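Local coordinates for protein NAD-dependent aldehyde dehydrogenase (Sinorhizobium meliloti, PDB 3U4J) that probably oxidises aldehydes with NAD or NADP as the electron acceptor, and carries a bound calcium ion, at residues Met25-Gly29 with Ala66-Lys72; Gly77-Arg81 with Ile186-Cys190; Val162-Ile168 with Val241-Thr247. All coordinates share one frame; numbering follows the deposited sequence.

Contact 1. Residues Met25-Gly29 with Ala66-Lys72; sequences MLVDG and AVAAARK
Asp28 is joined to helix 60-75 through both carboxylate oxygens, one directly to Lys72 and one through a water. Lys72 NZ donates to Asp28 OD2 across 2.9 Å, a salt bridge that enters on the syn side but lies 26° out of the carboxylate plane. On the other side, one water donates both to Asp28 OD1, at 2.8 Å, and to Ala69 O, at 2.8 Å, so a carbonyl of the helix is tied to the turn as well. The lysine chain is extended up to chi3, where a bend (50°) turns the ammonium toward OD2, the two side chains crossing at about a right angle. A long, flexible lysine suits this exposed place, where it can reach out from the helix without burying its charge.

Beneath the polar pair the contact is apolar and close. Asp28 CB rests on Ala69 CB at 3.6 Å. Val27 rests on Ala66, with CG1 against its CA at 3.6 Å and CG2 against its CB at 3.9 Å, and CG1 also borders Ala69 CB. Alanines fit here because their single methyl groups let the branched valine and the aspartate backbone settle close to the helix.

Asp28 and Gly29, both with positive phi, form the type I' turn of the hairpin made by strands 25-27 and 30-32. Two backbone atoms of this turn have partners outside it: Asp28 N donates to Asn222 OD1, while Gly29 O accepts from Arg212 NH1. Leu26 pairs through its backbone with Val223. The helix packs on the sheet to which strand 221-223 belongs, with Ala69 touching Asn222 and Ala70 touching Val164 of strand 153-168, while the hairpin flanks it.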
HETATM    1  N   MSE A  25     -40.654   0.332   6.129  1.00 10.62           N
HETATM    2  CA  MSE A  25     -39.307   0.343   6.688  1.00 10.00           C
HETATM    3  C   MSE A  25     -38.799  -1.078   6.802  1.00  9.63           C
HETATM    4  O   MSE A  25     -39.581  -2.031   6.715  1.00  8.82           O
HETATM    5  CB  MSE A  25     -39.281   1.057   8.037  1.00 10.74           C
HETATM    6  CG  MSE A  25     -39.635   2.538   7.909  1.00 13.60           C
HETATM    7 SE   MSE A  25     -39.364   3.434   9.643  1.00 27.62          SE
HETATM    8  CE  MSE A  25     -41.005   2.979  10.557  1.00 20.83           C
ATOM      9  N   LEU A  26     -37.498  -1.244   6.967  1.00  9.40           N
ATOM     10  CA  LEU A  26     -36.988  -2.588   7.128  1.00 10.55           C
ATOM     11  C   LEU A  26     -36.029  -2.592   8.292  1.00 10.60           C
ATOM     12  O   LEU A  26     -34.984  -1.984   8.236  1.00 10.13           O
ATOM     13  CB  LEU A  26     -36.388  -3.090   5.806  1.00 11.13           C
ATOM     14  CG  LEU A  26     -35.620  -4.409   5.578  1.00 14.78           C
ATOM     15  CD1 LEU A  26     -35.572  -5.398   6.692  1.00 15.18           C
ATOM     16  CD2 LEU A  26     -36.025  -5.041   4.225  1.00 16.06           C
ATOM     17  N   VAL A  27     -36.413  -3.285   9.365  1.00 10.02           N
ATOM     18  CA  VAL A  27     -35.669  -3.294  10.606  1.00  9.60           C
ATOM     19  C   VAL A  27     -35.536  -4.718  11.128  1.00  9.80           C
ATOM     20  O   VAL A  27     -36.538  -5.420  11.285  1.00  9.69           O
ATOM     21  CB  VAL A  27     -36.389  -2.396  11.651  1.00 10.11           C
ATOM     22  CG1 VAL A  27     -35.699  -2.450  12.997  1.00 10.98           C
ATOM     23  CG2 VAL A  27     -36.447  -0.942  11.148  1.00 10.40           C
ATOM     24  N   ASP A  28     -34.303  -5.140  11.387  1.00  9.69           N
ATOM     25  CA  ASP A  28     -33.991  -6.470  11.928  1.00 11.60           C
ATOM     26  C   ASP A  28     -34.590  -7.536  11.026  1.00 11.20           C
ATOM     27  O   ASP A  28     -35.145  -8.534  11.501  1.00 10.86           O
ATOM     28  CB  ASP A  28     -34.521  -6.632  13.378  1.00 12.25           C
ATOM     29  CG  ASP A  28     -33.823  -7.732  14.129  1.00 16.25           C
ATOM     30  OD1 ASP A  28     -32.699  -8.100  13.725  1.00 16.87           O
ATOM     31  OD2 ASP A  28     -34.372  -8.215  15.162  1.00 21.62           O
ATOM     32  N   GLY A  29     -34.531  -7.279   9.725  1.00 10.68           N
ATOM     33  CA  GLY A  29     -34.974  -8.241   8.728  1.00 10.82           C
ATOM     34  C   GLY A  29     -36.454  -8.251   8.445  1.00 10.83           C
ATOM     35  O   GLY A  29     -36.883  -9.038   7.593  1.00 10.21           O
ATOM     36  N   ALA A  66     -34.361   0.603  14.932  1.00 10.11           N
ATOM     37  CA  ALA A  66     -33.437   0.265  13.838  1.00 10.25           C
ATOM     38  C   ALA A  66     -31.979   0.254  14.310  1.00  9.39           C
ATOM     39  O   ALA A  66     -31.221  -0.676  14.002  1.00  9.78           O
ATOM     40  CB  ALA A  66     -33.613   1.254  12.710  1.00 10.33           C
ATOM     41  N   VAL A  67     -31.602   1.297  15.053  1.00  9.75           N
ATOM     42  CA  VAL A  67     -30.298   1.380  15.705  1.00  9.56           C
ATOM     43  C   VAL A  67     -30.063   0.174  16.600  1.00  9.80           C
ATOM     44  O   VAL A  67     -28.974  -0.424  16.574  1.00  9.47           O
ATOM     45  CB  VAL A  67     -30.141   2.716  16.522  1.00  9.69           C
ATOM     46  CG1 VAL A  67     -28.828   2.736  17.334  1.00  9.57           C
ATOM     47  CG2 VAL A  67     -30.210   3.938  15.588  1.00  8.28           C
ATOM     48  N   ALA A  68     -31.075  -0.212  17.390  1.00 10.35           N
ATOM     49  CA  ALA A  68     -30.900  -1.374  18.263  1.00 10.69           C
ATOM     50  C   ALA A  68     -30.709  -2.656  17.434  1.00 10.67           C
ATOM     51  O   ALA A  68     -29.992  -3.532  17.859  1.00 11.77           O
ATOM     52  CB  ALA A  68     -32.117  -1.542  19.259  1.00 12.18           C
ATOM     53  N   ALA A  69     -31.337  -2.760  16.265  1.00 10.21           N
ATOM     54  CA  ALA A  69     -31.165  -3.965  15.409  1.00 10.45           C
ATOM     55  C   ALA A  69     -29.743  -4.018  14.825  1.00 10.48           C
ATOM     56  O   ALA A  69     -29.121  -5.071  14.797  1.00 10.34           O
ATOM     57  CB  ALA A  69     -32.183  -3.991  14.310  1.00 10.55           C
ATOM     58  N   ALA A  70     -29.226  -2.867  14.402  1.00  9.81           N
ATOM     59  CA  ALA A  70     -27.844  -2.779  13.902  1.00  9.81           C
ATOM     60  C   ALA A  70     -26.862  -3.079  15.006  1.00  9.41           C
ATOM     61  O   ALA A  70     -25.866  -3.738  14.785  1.00  8.99           O
ATOM     62  CB  ALA A  70     -27.569  -1.387  13.328  1.00  7.84           C
ATOM     63  N   ARG A  71     -27.139  -2.549  16.197  1.00 10.09           N
ATOM     64  CA  ARG A  71     -26.331  -2.831  17.390  1.00 11.01           C
ATOM     65  C   ARG A  71     -26.239  -4.342  17.686  1.00 10.38           C
ATOM     66  O   ARG A  71     -25.145  -4.895  17.893  1.00 10.76           O
ATOM     67  CB  ARG A  71     -26.898  -2.056  18.582  1.00 10.51           C
ATOM     68  CG  ARG A  71     -25.946  -1.923  19.787  1.00 15.18           C
ATOM     69  CD  ARG A  71     -24.818  -0.910  19.536  1.00 14.91           C
ATOM     70  NE  ARG A  71     -23.585  -1.612  19.211  1.00 15.67           N
ATOM     71  CZ  ARG A  71     -22.473  -1.048  18.763  1.00 16.40           C
ATOM     72  NH1 ARG A  71     -22.396   0.259  18.567  1.00 15.99           N
ATOM     73  NH2 ARG A  71     -21.428  -1.814  18.504  1.00 16.56           N
ATOM     74  N   LYS A  72     -27.391  -4.997  17.701  1.00 11.49           N
ATOM     75  CA  LYS A  72     -27.457  -6.441  17.939  1.00 11.84           C
ATOM     76  C   LYS A  72     -26.746  -7.176  16.806  1.00 11.00           C
ATOM     77  O   LYS A  72     -25.931  -8.066  17.062  1.00 11.61           O
ATOM     78  CB  LYS A  72     -28.920  -6.890  18.058  1.00 13.31           C
ATOM     79  CG  LYS A  72     -29.075  -8.410  18.337  1.00 16.47           C
ATOM     80  CD  LYS A  72     -30.552  -8.832  18.596  1.00 23.35           C
ATOM     81  CE  LYS A  72     -31.525  -8.312  17.518  1.00 27.57           C
ATOM     82  NZ  LYS A  72     -32.784  -9.138  17.378  1.00 31.85           N
TER
HETATM   83  O   HOH W   1     -30.179  -7.626  14.736  1.00 19.19           O

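Contact 2. Residues Gly77-Arg81 with Ile186-Cys190; sequences GPWPR and IGSGC
Pro80 and Gly189 bring the two backbones together, their CA atoms 4.5 Å apart, where a helical-looking turn at 78-81 meets the end of helix 174-187. Gly189 leaves the helix with phi at 100° in a Schellman motif, and Gly189 N bonds back to Ile186 O at 2.9 Å. A side chain at these backbone angles would jam against the preceding carbonyl, so the position calls for glycine.

The same Ile186 O takes a second donor, Trp79 NE1, at 2.8 Å. The two donors reach it from opposite faces of the carbonyl plane, and the indole bond is bent, 132° at the hydrogen. With CG anti to the backbone N (chi1 -176°), Trp79 is carried across to the helix end, where CZ2 lies 3.8 Å from Ile186 CB.

The Schellman motif ends the helix of a beta-alpha-beta crossover, which runs from strand 153-168 through helix 174-187 into the parallel strand 191-195. Pro80 CB packs on Gly189 O at 3.5 Å, and Trp79 CD1 approaches that oxygen by its ring edge; Gly189 O is buried without a polar partner. A phenylalanine in place of Trp79 would probably leave Ile186 O with one donor fewer and open a gap beside the isoleucine. Within the turn, Arg81 NH2 donates to Gly77 O at 2.8 Å, in the carbonyl plane, and also to Phe74 O.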
ATOM      1  N   GLY A  77     -24.438 -10.744  16.213  1.00 14.41           N
ATOM      2  CA  GLY A  77     -24.790 -11.472  14.988  1.00 13.79           C
ATOM      3  C   GLY A  77     -23.539 -11.921  14.250  1.00 13.58           C
ATOM      4  O   GLY A  77     -22.431 -11.574  14.643  1.00 13.68           O
ATOM      5  N   PRO A  78     -23.704 -12.710  13.179  1.00 13.55           N
ATOM      6  CA  PRO A  78     -22.551 -13.302  12.505  1.00 13.69           C
ATOM      7  C   PRO A  78     -21.780 -12.373  11.523  1.00 13.26           C
ATOM      8  O   PRO A  78     -20.621 -12.647  11.222  1.00 13.00           O
ATOM      9  CB  PRO A  78     -23.186 -14.484  11.758  1.00 14.10           C
ATOM     10  CG  PRO A  78     -24.569 -14.005  11.464  1.00 14.07           C
ATOM     11  CD  PRO A  78     -24.951 -13.375  12.778  1.00 13.71           C
ATOM     12  N   TRP A  79     -22.395 -11.284  11.053  1.00 12.87           N
ATOM     13  CA  TRP A  79     -21.811 -10.478   9.954  1.00 12.44           C
ATOM     14  C   TRP A  79     -20.358 -10.051  10.170  1.00 13.25           C
ATOM     15  O   TRP A  79     -19.503 -10.358   9.329  1.00 13.48           O
ATOM     16  CB  TRP A  79     -22.717  -9.287   9.596  1.00 11.18           C
ATOM     17  CG  TRP A  79     -22.270  -8.434   8.432  1.00  8.68           C
ATOM     18  CD1 TRP A  79     -21.698  -7.207   8.494  1.00  9.11           C
ATOM     19  CD2 TRP A  79     -22.399  -8.753   7.043  1.00  7.00           C
ATOM     20  NE1 TRP A  79     -21.460  -6.727   7.217  1.00  8.37           N
ATOM     21  CE2 TRP A  79     -21.888  -7.667   6.312  1.00  9.49           C
ATOM     22  CE3 TRP A  79     -22.910  -9.860   6.337  1.00  8.24           C
ATOM     23  CZ2 TRP A  79     -21.859  -7.659   4.898  1.00  7.61           C
ATOM     24  CZ3 TRP A  79     -22.894  -9.845   4.946  1.00  6.53           C
ATOM     25  CH2 TRP A  79     -22.360  -8.754   4.243  1.00  7.84           C
ATOM     26  N   PRO A  80     -20.049  -9.363  11.296  1.00 14.24           N
ATOM     27  CA  PRO A  80     -18.668  -8.936  11.393  1.00 14.72           C
ATOM     28  C   PRO A  80     -17.709 -10.075  11.649  1.00 14.70           C
ATOM     29  O   PRO A  80     -16.530  -9.897  11.409  1.00 14.34           O
ATOM     30  CB  PRO A  80     -18.675  -7.949  12.579  1.00 15.39           C
ATOM     31  CG  PRO A  80     -19.792  -8.370  13.392  1.00 15.58           C
ATOM     32  CD  PRO A  80     -20.845  -8.854  12.431  1.00 14.28           C
ATOM     33  N   ARG A  81     -18.211 -11.227  12.112  1.00 14.63           N
ATOM     34  CA  ARG A  81     -17.379 -12.410  12.385  1.00 15.56           C
ATOM     35  C   ARG A  81     -17.186 -13.312  11.140  1.00 15.34           C
ATOM     36  O   ARG A  81     -16.347 -14.220  11.141  1.00 15.48           O
ATOM     37  CB  ARG A  81     -17.950 -13.221  13.580  1.00 15.59           C
ATOM     38  CG  ARG A  81     -17.427 -12.680  14.942  1.00 18.31           C
ATOM     39  CD  ARG A  81     -18.321 -13.039  16.139  1.00 21.08           C
ATOM     40  NE  ARG A  81     -19.538 -12.219  16.120  1.00 22.38           N
ATOM     41  CZ  ARG A  81     -19.583 -10.920  16.438  1.00 20.44           C
ATOM     42  NH1 ARG A  81     -18.473 -10.289  16.828  1.00 21.52           N
ATOM     43  NH2 ARG A  81     -20.731 -10.246  16.364  1.00 15.44           N
ATOM     44  N   ILE A 186     -20.790  -1.933   5.093  1.00  7.46           N
ATOM     45  CA  ILE A 186     -21.035  -3.347   5.481  1.00  7.06           C
ATOM     46  C   ILE A 186     -19.911  -4.261   4.976  1.00  7.82           C
ATOM     47  O   ILE A 186     -19.629  -5.290   5.574  1.00  7.81           O
ATOM     48  CB  ILE A 186     -22.413  -3.869   5.004  1.00  7.14           C
ATOM     49  CG1 ILE A 186     -22.519  -3.861   3.464  1.00  5.81           C
ATOM     50  CG2 ILE A 186     -23.509  -3.016   5.636  1.00  6.28           C
ATOM     51  CD1 ILE A 186     -23.622  -4.748   2.871  1.00  9.03           C
ATOM     52  N   GLY A 187     -19.260  -3.871   3.881  1.00  8.77           N
ATOM     53  CA  GLY A 187     -18.066  -4.585   3.400  1.00  9.34           C
ATOM     54  C   GLY A 187     -16.917  -4.513   4.386  1.00 10.26           C
ATOM     55  O   GLY A 187     -16.140  -5.445   4.495  1.00 10.76           O
ATOM     56  N   SER A 188     -16.837  -3.415   5.137  1.00 10.26           N
ATOM     57  CA  SER A 188     -15.899  -3.296   6.250  1.00 10.73           C
ATOM     58  C   SER A 188     -16.295  -4.086   7.503  1.00 11.04           C
ATOM     59  O   SER A 188     -15.494  -4.157   8.450  1.00 11.60           O
ATOM     60  CB  SER A 188     -15.723  -1.819   6.650  1.00 11.13           C
ATOM     61  OG  SER A 188     -15.145  -1.069   5.586  1.00 13.75           O
ATOM     62  N   GLY A 189     -17.493  -4.681   7.509  1.00 10.72           N
ATOM     63  CA  GLY A 189     -17.988  -5.461   8.679  1.00  9.70           C
ATOM     64  C   GLY A 189     -18.971  -4.668   9.550  1.00  9.75           C
ATOM     65  O   GLY A 189     -19.413  -5.160  10.595  1.00  9.08           O
ATOM     66  N   CYS A 190     -19.325  -3.442   9.125  1.00  8.78           N
ATOM     67  CA  CYS A 190     -20.248  -2.588   9.886  1.00  8.81           C
ATOM     68  C   CYS A 190     -21.667  -3.036   9.640  1.00  8.71           C
ATOM     69  O   CYS A 190     -21.930  -3.747   8.684  1.00  8.68           O
ATOM     70  CB  CYS A 190     -20.166  -1.103   9.447  1.00  7.80           C
ATOM     71  SG  CYS A 190     -18.558  -0.368   9.735  1.00 10.76           S
TER

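Contact 3. Residues Val162-Ile168 with Val241-Thr247; sequences VGVVGII and VDMVAFT
Ile168 lays CG2 against Phe246 CD1 at 3.7 Å while its CD1 reaches over Val244 CG1 at 4.0 Å, so one branched side chain fills the hollow between two neighbours. With CG1 beside the backbone N (chi1 -56°), CG2 is left anti to that N and meets the ring. Farther back on this face Gly166 offers no side chain, and Val241 CG1 settles 4.0 Å from Gly166 N.

Strands 164-168 and 243-247 are parallel neighbours in the sheet of the Rossmann-like dinucleotide-binding domain expected for this family, joined by a ladder, regular from Gly166 on, in which Ala245 N bonds to Gly166 O at 2.8 Å. On the other face the small Ala245 sits between Val165 CG1 and Ile167 CG1, each 4.4 Å from its CB. At the start of the two strands Val162 CG1 touches the selenium of Met243, whose straight chain leads away. The bend there is fastened by Asp242 OD1, which receives Val164 N through its anti lone pair at 2.7 Å, nearly straight (176°). Gly163 lets that oxygen close in, since a CB would collide with it. Thr247 OG1 bonds to Arg181 NH2 and to a water donating to Ile168 O and Ala245 O.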
ATOM      1  N   VAL A 162     -15.771  -0.052  12.089  1.00 11.41           N
ATOM      2  CA  VAL A 162     -16.157   1.016  13.026  1.00 13.56           C
ATOM      3  C   VAL A 162     -17.380   0.596  13.896  1.00 13.10           C
ATOM      4  O   VAL A 162     -17.456   0.970  15.053  1.00 13.58           O
ATOM      5  CB  VAL A 162     -16.339   2.424  12.314  1.00 14.19           C
ATOM      6  CG1 VAL A 162     -17.497   2.435  11.380  1.00 16.55           C
ATOM      7  CG2 VAL A 162     -16.585   3.567  13.329  1.00 17.81           C
ATOM      8  N   GLY A 163     -18.309  -0.183  13.343  1.00 12.60           N
ATOM      9  CA  GLY A 163     -19.477  -0.691  14.120  1.00 11.62           C
ATOM     10  C   GLY A 163     -20.799  -0.297  13.483  1.00 10.83           C
ATOM     11  O   GLY A 163     -21.069  -0.664  12.353  1.00 10.79           O
ATOM     12  N   VAL A 164     -21.624   0.468  14.198  1.00 10.63           N
ATOM     13  CA  VAL A 164     -22.935   0.869  13.693  1.00  9.06           C
ATOM     14  C   VAL A 164     -22.828   2.232  13.064  1.00  9.87           C
ATOM     15  O   VAL A 164     -22.434   3.209  13.723  1.00  9.61           O
ATOM     16  CB  VAL A 164     -23.992   0.944  14.830  1.00  9.49           C
ATOM     17  CG1 VAL A 164     -25.355   1.427  14.289  1.00  8.26           C
ATOM     18  CG2 VAL A 164     -24.104  -0.411  15.541  1.00  8.49           C
ATOM     19  N   VAL A 165     -23.250   2.309  11.800  1.00 10.16           N
ATOM     20  CA  VAL A 165     -23.149   3.510  11.023  1.00  9.14           C
ATOM     21  C   VAL A 165     -24.536   3.993  10.615  1.00  9.75           C
ATOM     22  O   VAL A 165     -25.289   3.270   9.954  1.00  9.99           O
ATOM     23  CB  VAL A 165     -22.345   3.238   9.722  1.00  9.25           C
ATOM     24  CG1 VAL A 165     -22.160   4.547   8.932  1.00  7.81           C
ATOM     25  CG2 VAL A 165     -20.985   2.637  10.046  1.00  7.56           C
ATOM     26  N   GLY A 166     -24.861   5.228  10.956  1.00  9.16           N
ATOM     27  CA  GLY A 166     -26.058   5.866  10.392  1.00  9.50           C
ATOM     28  C   GLY A 166     -25.742   6.564   9.080  1.00 10.52           C
ATOM     29  O   GLY A 166     -24.871   7.426   9.032  1.00 11.84           O
ATOM     30  N   ILE A 167     -26.468   6.209   8.024  1.00 10.40           N
ATOM     31  CA  ILE A 167     -26.233   6.755   6.694  1.00  9.78           C
ATOM     32  C   ILE A 167     -27.439   7.578   6.228  1.00  9.80           C
ATOM     33  O   ILE A 167     -28.517   7.045   6.065  1.00 10.79           O
ATOM     34  CB  ILE A 167     -25.932   5.614   5.690  1.00 10.25           C
ATOM     35  CG1 ILE A 167     -24.740   4.774   6.191  1.00  9.74           C
ATOM     36  CG2 ILE A 167     -25.690   6.181   4.270  1.00  8.20           C
ATOM     37  CD1 ILE A 167     -24.441   3.529   5.314  1.00  8.62           C
ATOM     38  N   ILE A 168     -27.246   8.873   6.024  1.00  9.69           N
ATOM     39  CA  ILE A 168     -28.323   9.803   5.636  1.00 10.13           C
ATOM     40  C   ILE A 168     -28.045  10.268   4.231  1.00 10.03           C
ATOM     41  O   ILE A 168     -26.949  10.788   3.944  1.00 11.01           O
ATOM     42  CB  ILE A 168     -28.413  11.019   6.594  1.00  9.78           C
ATOM     43  CG1 ILE A 168     -28.585  10.521   8.030  1.00 11.53           C
ATOM     44  CG2 ILE A 168     -29.559  11.996   6.164  1.00  9.79           C
ATOM     45  CD1 ILE A 168     -28.297  11.585   9.126  1.00 13.27           C
ATOM     46  N   VAL A 241     -24.917   4.437  18.155  1.00 12.91           N
ATOM     47  CA  VAL A 241     -24.381   4.745  16.820  1.00 12.07           C
ATOM     48  C   VAL A 241     -22.899   5.126  16.946  1.00 12.00           C
ATOM     49  O   VAL A 241     -22.525   5.914  17.831  1.00 11.87           O
ATOM     50  CB  VAL A 241     -25.178   5.867  16.151  1.00 11.74           C
ATOM     51  CG1 VAL A 241     -24.549   6.206  14.780  1.00 11.39           C
ATOM     52  CG2 VAL A 241     -26.649   5.450  15.995  1.00 10.57           C
ATOM     53  N   ASP A 242     -22.056   4.540  16.095  1.00 11.32           N
ATOM     54  CA  ASP A 242     -20.600   4.768  16.135  1.00 12.02           C
ATOM     55  C   ASP A 242     -20.133   5.844  15.150  1.00 11.58           C
ATOM     56  O   ASP A 242     -19.102   6.459  15.342  1.00 12.45           O
ATOM     57  CB  ASP A 242     -19.861   3.445  15.903  1.00 11.07           C
ATOM     58  CG  ASP A 242     -20.223   2.402  16.972  1.00 15.32           C
ATOM     59  OD1 ASP A 242     -20.736   1.307  16.622  1.00 13.12           O
ATOM     60  OD2 ASP A 242     -20.029   2.732  18.172  1.00 13.03           O
HETATM   61  N   MSE A 243     -20.937   6.090  14.130  1.00 11.01           N
HETATM   62  CA  MSE A 243     -20.584   6.989  13.059  1.00 11.58           C
HETATM   63  C   MSE A 243     -21.809   7.446  12.316  1.00 10.83           C
HETATM   64  O   MSE A 243     -22.736   6.664  12.114  1.00 11.03           O
HETATM   65  CB  MSE A 243     -19.674   6.249  12.058  1.00 11.00           C
HETATM   66  CG  MSE A 243     -19.275   7.114  10.890  1.00 15.68           C
HETATM   67 SE   MSE A 243     -17.847   6.205   9.867  1.00 27.59          SE
HETATM   68  CE  MSE A 243     -17.700   7.606   8.467  1.00 17.68           C
ATOM     69  N   VAL A 244     -21.798   8.699  11.879  1.00 10.53           N
ATOM     70  CA  VAL A 244     -22.816   9.213  10.950  1.00 11.33           C
ATOM     71  C   VAL A 244     -22.150   9.595   9.641  1.00 10.84           C
ATOM     72  O   VAL A 244     -21.145  10.329   9.636  1.00 10.00           O
ATOM     73  CB  VAL A 244     -23.508  10.492  11.491  1.00 11.82           C
ATOM     74  CG1 VAL A 244     -24.610  10.923  10.554  1.00 13.29           C
ATOM     75  CG2 VAL A 244     -24.103  10.217  12.877  1.00 14.24           C
ATOM     76  N   ALA A 245     -22.700   9.086   8.549  1.00  9.64           N
ATOM     77  CA  ALA A 245     -22.219   9.394   7.206  1.00  9.40           C
ATOM     78  C   ALA A 245     -23.356  10.154   6.548  1.00  9.19           C
ATOM     79  O   ALA A 245     -24.374   9.555   6.209  1.00 10.28           O
ATOM     80  CB  ALA A 245     -21.942   8.111   6.442  1.00  9.41           C
ATOM     81  N   PHE A 246     -23.179  11.456   6.377  1.00  8.32           N
ATOM     82  CA  PHE A 246     -24.230  12.341   5.872  1.00  8.74           C
ATOM     83  C   PHE A 246     -23.843  12.890   4.511  1.00  9.07           C
ATOM     84  O   PHE A 246     -22.676  13.280   4.289  1.00  9.85           O
ATOM     85  CB  PHE A 246     -24.468  13.517   6.867  1.00  8.24           C
ATOM     86  CG  PHE A 246     -25.377  14.592   6.310  1.00 11.43           C
ATOM     87  CD1 PHE A 246     -26.777  14.474   6.419  1.00 11.28           C
ATOM     88  CD2 PHE A 246     -24.840  15.687   5.628  1.00 10.60           C
ATOM     89  CE1 PHE A 246     -27.642  15.464   5.878  1.00 11.97           C
ATOM     90  CE2 PHE A 246     -25.676  16.681   5.089  1.00 11.77           C
ATOM     91  CZ  PHE A 246     -27.089  16.563   5.216  1.00 10.40           C
ATOM     92  N   THR A 247     -24.813  12.946   3.608  1.00  9.60           N
ATOM     93  CA  THR A 247     -24.643  13.576   2.333  1.00  9.93           C
ATOM     94  C   THR A 247     -25.819  14.528   2.113  1.00 10.37           C
ATOM     95  O   THR A 247     -26.980  14.119   2.190  1.00  9.17           O
ATOM     96  CB  THR A 247     -24.566  12.513   1.190  1.00 10.11           C
ATOM     97  OG1 THR A 247     -23.516  11.558   1.494  1.00 10.93           O
ATOM     98  CG2 THR A 247     -24.305  13.209  -0.179  1.00 10.19           C
TER
HETATM   99  O   HOH W   2     -24.437   9.584   3.139  1.00 11.63           O

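Overall arrangement
Contacts 1, 2 and 3 form a cluster on one side of the chain's centre, with their centres about 13 to 14 Å apart. Helix 60-75 joins contact 1 to contact 3: Arg71 NH1 makes a salt bridge with Asp242 OD1 at 2.8 Å, and Val67 CG1 packs on Val241 CG2 at 3.7 Å. A few residues on, the chain enters contact 2, where Lys72 O and Gly77 N, 3.2 Å apart, probably bond. Contact 2 meets contact 3 through Cys190, whose SG lies 3.4 Å from Val162 CG1; strand 153-168 and helix 174-187 follow each other in the chain. All three lie away from the calcium site at Leu17 and Glu50.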